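Local coordinates for protein separin (Saccharomyces cerevisiae, PDB 5U1T) that cleaves the cohesin subunit MCD1/SCC1 as a caspase-like cysteine protease at the onset of anaphase, so that chromosomes can segregate, at residues Leu1404-Glu1409 and Leu1590-Val1595; Ile1489-Leu1494 and Gly1521-Leu1526. All coordinates share one frame; numbering follows the deposited sequence.

Interaction 1. Residues Leu1404-Glu1409 and Leu1590-Val1595; sequences LQVTIE and LPIKFV
L1404 and P1591 open a two-stranded parallel ladder: the amide N of L1404 bonds to P1591 O at 2.8 Å, nearly straight (172° at the hydrogen) and in the plane of the carbonyl. Two residues on, V1406 N reaches K1593 O at 3.3 Å. Of the return bonds, V1595 N to V1406 O is weak, and K1593 N to L1404 O is weak and doubtful, the acceptor's position being unsure. The short strands are inclined at 32° to each other. V1406 O has a second approach from the CA of F1594 and also lies in the plane of the F1594 ring, at its edge, 3.7 Å from CD1.

L1404, V1406, I1592 and F1594 share one face. There CG2 of I1592 meets L1404 CB at 3.7 Å, and V1406 CB lies 4.1 Å from F1594 CD1. Beyond the strand, I1408 sends CG1 anti to its backbone N (chi1 -174°); its terminal CD1 sits over one face of the F1594 ring, offset toward the rim, with the two side chains crossing at about a right angle. V1595 touches Q1405 OE1 through CG1 and T1407 CG2 through its own CG2 (3.6 Å).

The pair sets the last modelled residues beside the strand that follows helix 1388-1397, away from the predicted active site. L1590 packs on that helix, P1591 on strand 1353-1362, and I1592 on V1564 of helix 1564-1571.

Interaction 2. Residues Ile1489-Leu1494 and Gly1521-Leu1526; sequences IAPSFL and GCPMVL
F1493 and L1526 meet at a ring edge: CD1 of L1526 lies in the plane of the F1493 ring, 3.7 Å from CE1, and the side chains are set obliquely. M1524 curls, bent at chi2 and chi3, bringing its methyl CE back to P1491 CB at 3.9 Å and near S1492 O; the same methyl approaches the F1493 ring more loosely.

On the face of S1492 and V1525, S1492 turns OG beside its own backbone N (chi1 -54°) and donates to A1490 O at 2.8 Å, the donor tilted 28° from that carbonyl plane. C1522 SG stands 4.1 Å from this hydroxyl oxygen. In the loops that precede the strands, C1522 CB packs on I1489 CB. Farther along, L1494 CD1 touches V1525 CG2 at 4.0 Å; the L1494 side chain is about 10 Å from that of C1497, the probable catalytic cysteine.

Parallel backbone pairing underlies these contacts. S1492 N bonds to M1524 O and L1526 N to S1492 O, each at 2.9 Å, followed by a weak bond from L1494 N to L1526 O. G1521, with positive phi, ends helix 1513-1519 in a Schellman motif, and the chain then turns into strand 1524-1528, completing a beta-alpha-beta unit; Y1517 of that helix packs on S1492 and L1494.

Chemically, the S1492 hydroxyl donates to A1490 O within its own segment, so main-chain bonds set the pairing of the strands, while largely apolar, buried side chains fill in around them.

Interactions 1 and 2 lie with their centres about 12 Å apart, and along the chain both segments of interaction 2 fall between those of interaction 1. Strands 1492-1494 and 1524-1528 are neighbours in the six-stranded mixed sheet, whereas 1404-1406 and 1592-1594 form a separate parallel pair. The two contacts touch: L1590 N probably bonds to P1523 O at 2.8 Å, I1592 packs on M1524, and F1594 CZ packs near F1493 CE2. V1564 of helix 1564-1571 borders both. The end of the modelled chain is thus brought back against the part of the protease fold that leads to the predicted catalytic cysteine, C1497.

Interaction 1. Residues Leu1404-Glu1409 and Leu1590-Val1595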
loop_
_atom_site.group_PDB
_atom_site.type_symbol
_atom_site.label_atom_id
_atom_site.label_comp_id
_atom_site.label_asym_id
_atom_site.label_seq_id
_atom_site.Cartn_x
_atom_site.Cartn_y
_atom_site.Cartn_z
ATOM N N LEU A 1404 -3.975 49.958 -26.352
ATOM C CA LEU A 1404 -3.763 50.171 -24.950
ATOM C C LEU A 1404 -2.842 51.323 -24.666
ATOM O O LEU A 1404 -1.643 51.178 -24.719
ATOM C CB LEU A 1404 -3.185 48.926 -24.317
ATOM C CG LEU A 1404 -3.672 48.692 -22.903
ATOM C CD1 LEU A 1404 -5.182 48.680 -22.882
ATOM C CD2 LEU A 1404 -3.140 47.380 -22.399
ATOM N N GLN A 1405 -3.396 52.494 -24.418
ATOM C CA GLN A 1405 -2.563 53.599 -24.006
ATOM C C GLN A 1405 -1.776 53.208 -22.785
ATOM O O GLN A 1405 -2.330 52.860 -21.767
ATOM C CB GLN A 1405 -3.402 54.825 -23.691
ATOM C CG GLN A 1405 -4.648 54.970 -24.534
ATOM C CD GLN A 1405 -4.785 56.347 -25.140
ATOM O OE1 GLN A 1405 -3.931 56.796 -25.897
ATOM N NE2 GLN A 1405 -5.873 57.019 -24.820
ATOM N N VAL A 1406 -0.465 53.322 -22.900
ATOM C CA VAL A 1406 0.459 52.997 -21.846
ATOM C C VAL A 1406 1.385 54.166 -21.691
ATOM O O VAL A 1406 2.042 54.530 -22.642
ATOM C CB VAL A 1406 1.362 51.862 -22.295
ATOM C CG1 VAL A 1406 2.068 51.234 -21.118
ATOM C CG2 VAL A 1406 0.572 50.838 -23.065
ATOM N N THR A 1407 1.462 54.742 -20.499
ATOM C CA THR A 1407 2.323 55.892 -20.235
ATOM C C THR A 1407 3.747 55.457 -19.953
ATOM O O THR A 1407 4.007 54.443 -19.302
ATOM C CB THR A 1407 1.839 56.744 -19.044
ATOM O OG1 THR A 1407 1.648 55.909 -17.887
ATOM C CG2 THR A 1407 0.551 57.490 -19.399
ATOM N N ILE A 1408 4.663 56.283 -20.416
ATOM C CA ILE A 1408 6.045 55.912 -20.542
ATOM C C ILE A 1408 6.874 56.962 -19.803
ATOM O O ILE A 1408 8.098 56.977 -19.863
ATOM C CB ILE A 1408 6.387 55.817 -22.035
ATOM C CG1 ILE A 1408 7.792 55.286 -22.295
ATOM C CG2 ILE A 1408 6.128 57.163 -22.728
ATOM C CD1 ILE A 1408 8.192 55.462 -23.760
ATOM N N GLU A 1409 6.187 57.829 -19.067
ATOM C CA GLU A 1409 6.837 58.984 -18.465
ATOM C C GLU A 1409 7.438 58.702 -17.100
ATOM O O GLU A 1409 8.094 59.574 -16.538
ATOM C CB GLU A 1409 5.854 60.150 -18.356
ATOM C CG GLU A 1409 5.417 60.727 -19.702
ATOM C CD GLU A 1409 4.379 61.844 -19.578
ATOM O OE1 GLU A 1409 3.851 62.045 -18.449
ATOM O OE2 GLU A 1409 4.077 62.513 -20.597
ATOM N N LEU A 1590 -2.919 42.521 -26.161
ATOM C CA LEU A 1590 -3.505 43.672 -26.851
ATOM C C LEU A 1590 -2.452 44.612 -27.451
ATOM O O LEU A 1590 -1.373 44.776 -26.898
ATOM C CB LEU A 1590 -4.402 44.454 -25.884
ATOM C CG LEU A 1590 -5.451 43.610 -25.162
ATOM C CD1 LEU A 1590 -6.413 44.486 -24.371
ATOM C CD2 LEU A 1590 -6.192 42.737 -26.162
ATOM N N PRO A 1591 -2.768 45.254 -28.583
ATOM C CA PRO A 1591 -1.768 46.183 -29.112
ATOM C C PRO A 1591 -1.643 47.436 -28.222
ATOM O O PRO A 1591 -2.638 47.972 -27.717
ATOM C CB PRO A 1591 -2.308 46.515 -30.500
ATOM C CG PRO A 1591 -3.778 46.350 -30.369
ATOM C CD PRO A 1591 -3.990 45.227 -29.404
ATOM N N ILE A 1592 -0.413 47.881 -27.995
ATOM C CA ILE A 1592 -0.205 49.055 -27.170
ATOM C C ILE A 1592 0.450 50.162 -27.987
ATOM O O ILE A 1592 1.128 49.892 -28.979
ATOM C CB ILE A 1592 0.660 48.735 -25.928
ATOM C CG1 ILE A 1592 2.129 48.538 -26.320
ATOM C CG2 ILE A 1592 0.115 47.514 -25.214
ATOM C CD1 ILE A 1592 3.094 48.579 -25.161
ATOM N N LYS A 1593 0.219 51.407 -27.578
ATOM C CA LYS A 1593 0.948 52.552 -28.121
ATOM C C LYS A 1593 1.450 53.399 -26.954
ATOM O O LYS A 1593 0.783 53.520 -25.925
ATOM C CB LYS A 1593 0.067 53.372 -29.070
ATOM C CG LYS A 1593 0.834 54.427 -29.849
ATOM C CD LYS A 1593 0.039 54.965 -31.021
ATOM C CE LYS A 1593 -1.088 55.881 -30.584
ATOM N NZ LYS A 1593 -1.953 56.230 -31.761
ATOM N N PHE A 1594 2.637 53.962 -27.087
ATOM C CA PHE A 1594 3.141 54.812 -26.015
ATOM C C PHE A 1594 2.627 56.252 -26.141
ATOM O O PHE A 1594 2.502 56.799 -27.240
ATOM C CB PHE A 1594 4.659 54.776 -25.998
ATOM C CG PHE A 1594 5.218 53.439 -25.626
ATOM C CD1 PHE A 1594 4.748 52.767 -24.508
ATOM C CD2 PHE A 1594 6.203 52.846 -26.395
ATOM C CE1 PHE A 1594 5.260 51.536 -24.159
ATOM C CE2 PHE A 1594 6.721 51.611 -26.045
ATOM C CZ PHE A 1594 6.247 50.954 -24.929
ATOM N N VAL A 1595 2.322 56.856 -24.999
ATOM C CA VAL A 1595 1.743 58.197 -24.968
ATOM C C VAL A 1595 2.588 59.178 -24.144
ATOM O O VAL A 1595 3.248 58.794 -23.169
ATOM C CB VAL A 1595 0.312 58.155 -24.396
ATOM C CG1 VAL A 1595 -0.597 57.345 -25.307
ATOM C CG2 VAL A 1595 0.323 57.580 -22.974
#

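Interaction 2. Residues Ile1489-Leu1494 and Gly1521-Leu1526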
loop_
_atom_site.group_PDB
_atom_site.type_symbol
_atom_site.label_atom_id
_atom_site.label_comp_id
_atom_site.label_asym_id
_atom_site.label_seq_id
_atom_site.Cartn_x
_atom_site.Cartn_y
_atom_site.Cartn_z
ATOM N N ILE A 1489 0.480 42.366 -14.511
ATOM C CA ILE A 1489 1.876 42.487 -14.907
ATOM C C ILE A 1489 2.031 43.597 -15.970
ATOM O O ILE A 1489 1.084 43.947 -16.690
ATOM C CB ILE A 1489 2.414 41.125 -15.410
ATOM C CG1 ILE A 1489 2.474 40.141 -14.244
ATOM C CG2 ILE A 1489 3.795 41.247 -16.041
ATOM C CD1 ILE A 1489 3.199 38.859 -14.565
ATOM N N ALA A 1490 3.218 44.185 -16.011
ATOM C CA ALA A 1490 3.536 45.210 -16.987
ATOM C C ALA A 1490 3.688 44.602 -18.367
ATOM O O ALA A 1490 4.191 43.486 -18.499
ATOM C CB ALA A 1490 4.818 45.950 -16.591
ATOM N N PRO A 1491 3.250 45.343 -19.395
ATOM C CA PRO A 1491 3.561 45.028 -20.792
ATOM C C PRO A 1491 5.041 44.679 -20.929
ATOM O O PRO A 1491 5.883 45.492 -20.578
ATOM C CB PRO A 1491 3.219 46.329 -21.526
ATOM C CG PRO A 1491 2.128 46.933 -20.711
ATOM C CD PRO A 1491 2.438 46.570 -19.271
ATOM N N SER A 1492 5.364 43.486 -21.404
ATOM C CA SER A 1492 6.751 43.046 -21.390
ATOM C C SER A 1492 7.373 42.869 -22.776
ATOM O O SER A 1492 6.782 42.257 -23.663
ATOM C CB SER A 1492 6.857 41.745 -20.605
ATOM O OG SER A 1492 6.292 41.900 -19.320
ATOM N N PHE A 1493 8.568 43.425 -22.953
ATOM C CA PHE A 1493 9.388 43.148 -24.128
ATOM C C PHE A 1493 10.428 42.063 -23.799
ATOM O O PHE A 1493 11.564 42.370 -23.438
ATOM C CB PHE A 1493 10.090 44.424 -24.629
ATOM C CG PHE A 1493 9.167 45.428 -25.267
ATOM C CD1 PHE A 1493 8.550 45.158 -26.470
ATOM C CD2 PHE A 1493 8.927 46.647 -24.673
ATOM C CE1 PHE A 1493 7.701 46.083 -27.060
ATOM C CE2 PHE A 1493 8.078 47.577 -25.268
ATOM C CZ PHE A 1493 7.465 47.290 -26.458
ATOM N N LEU A 1494 10.033 40.799 -23.903
ATOM C CA LEU A 1494 10.945 39.680 -23.663
ATOM C C LEU A 1494 11.903 39.483 -24.839
ATOM O O LEU A 1494 11.841 38.464 -25.528
ATOM C CB LEU A 1494 10.152 38.380 -23.424
ATOM C CG LEU A 1494 9.768 37.956 -22.008
ATOM C CD1 LEU A 1494 8.879 38.974 -21.362
ATOM C CD2 LEU A 1494 9.087 36.603 -22.017
ATOM N N GLY A 1521 -1.463 38.136 -15.756
ATOM C CA GLY A 1521 -2.271 39.317 -15.978
ATOM C C GLY A 1521 -1.565 40.356 -16.826
ATOM O O GLY A 1521 -1.991 41.506 -16.896
ATOM N N CYS A 1522 -0.466 39.942 -17.450
ATOM C CA CYS A 1522 0.168 40.723 -18.506
ATOM C C CYS A 1522 -0.838 40.879 -19.643
ATOM O O CYS A 1522 -1.474 39.892 -20.041
ATOM C CB CYS A 1522 1.451 40.041 -19.000
ATOM S SG CYS A 1522 2.438 40.978 -20.196
ATOM N N PRO A 1523 -1.011 42.123 -20.129
ATOM C CA PRO A 1523 -1.925 42.493 -21.206
ATOM C C PRO A 1523 -1.242 42.614 -22.572
ATOM O O PRO A 1523 -1.922 42.811 -23.582
ATOM C CB PRO A 1523 -2.453 43.852 -20.738
ATOM C CG PRO A 1523 -1.309 44.447 -20.037
ATOM C CD PRO A 1523 -0.501 43.317 -19.435
ATOM N N MET A 1524 0.083 42.509 -22.604
ATOM C CA MET A 1524 0.839 42.546 -23.863
ATOM C C MET A 1524 2.231 42.011 -23.597
ATOM O O MET A 1524 2.992 42.621 -22.869
ATOM C CB MET A 1524 0.926 43.973 -24.438
ATOM C CG MET A 1524 1.490 44.084 -25.871
ATOM S SD MET A 1524 3.219 43.635 -26.177
ATOM C CE MET A 1524 4.056 44.691 -25.007
ATOM N N VAL A 1525 2.566 40.876 -24.191
ATOM C CA VAL A 1525 3.885 40.307 -23.998
ATOM C C VAL A 1525 4.476 39.937 -25.344
ATOM O O VAL A 1525 3.812 39.343 -26.194
ATOM C CB VAL A 1525 3.855 39.079 -23.069
ATOM C CG1 VAL A 1525 2.839 38.055 -23.554
ATOM C CG2 VAL A 1525 5.240 38.465 -22.962
ATOM N N LEU A 1526 5.728 40.321 -25.538
ATOM C CA LEU A 1526 6.389 40.166 -26.820
ATOM C C LEU A 1526 7.660 39.332 -26.667
ATOM O O LEU A 1526 8.539 39.688 -25.885
ATOM C CB LEU A 1526 6.692 41.551 -27.397
ATOM C CG LEU A 1526 7.286 41.748 -28.793
ATOM C CD1 LEU A 1526 7.006 43.188 -29.284
ATOM C CD2 LEU A 1526 8.793 41.478 -28.787
#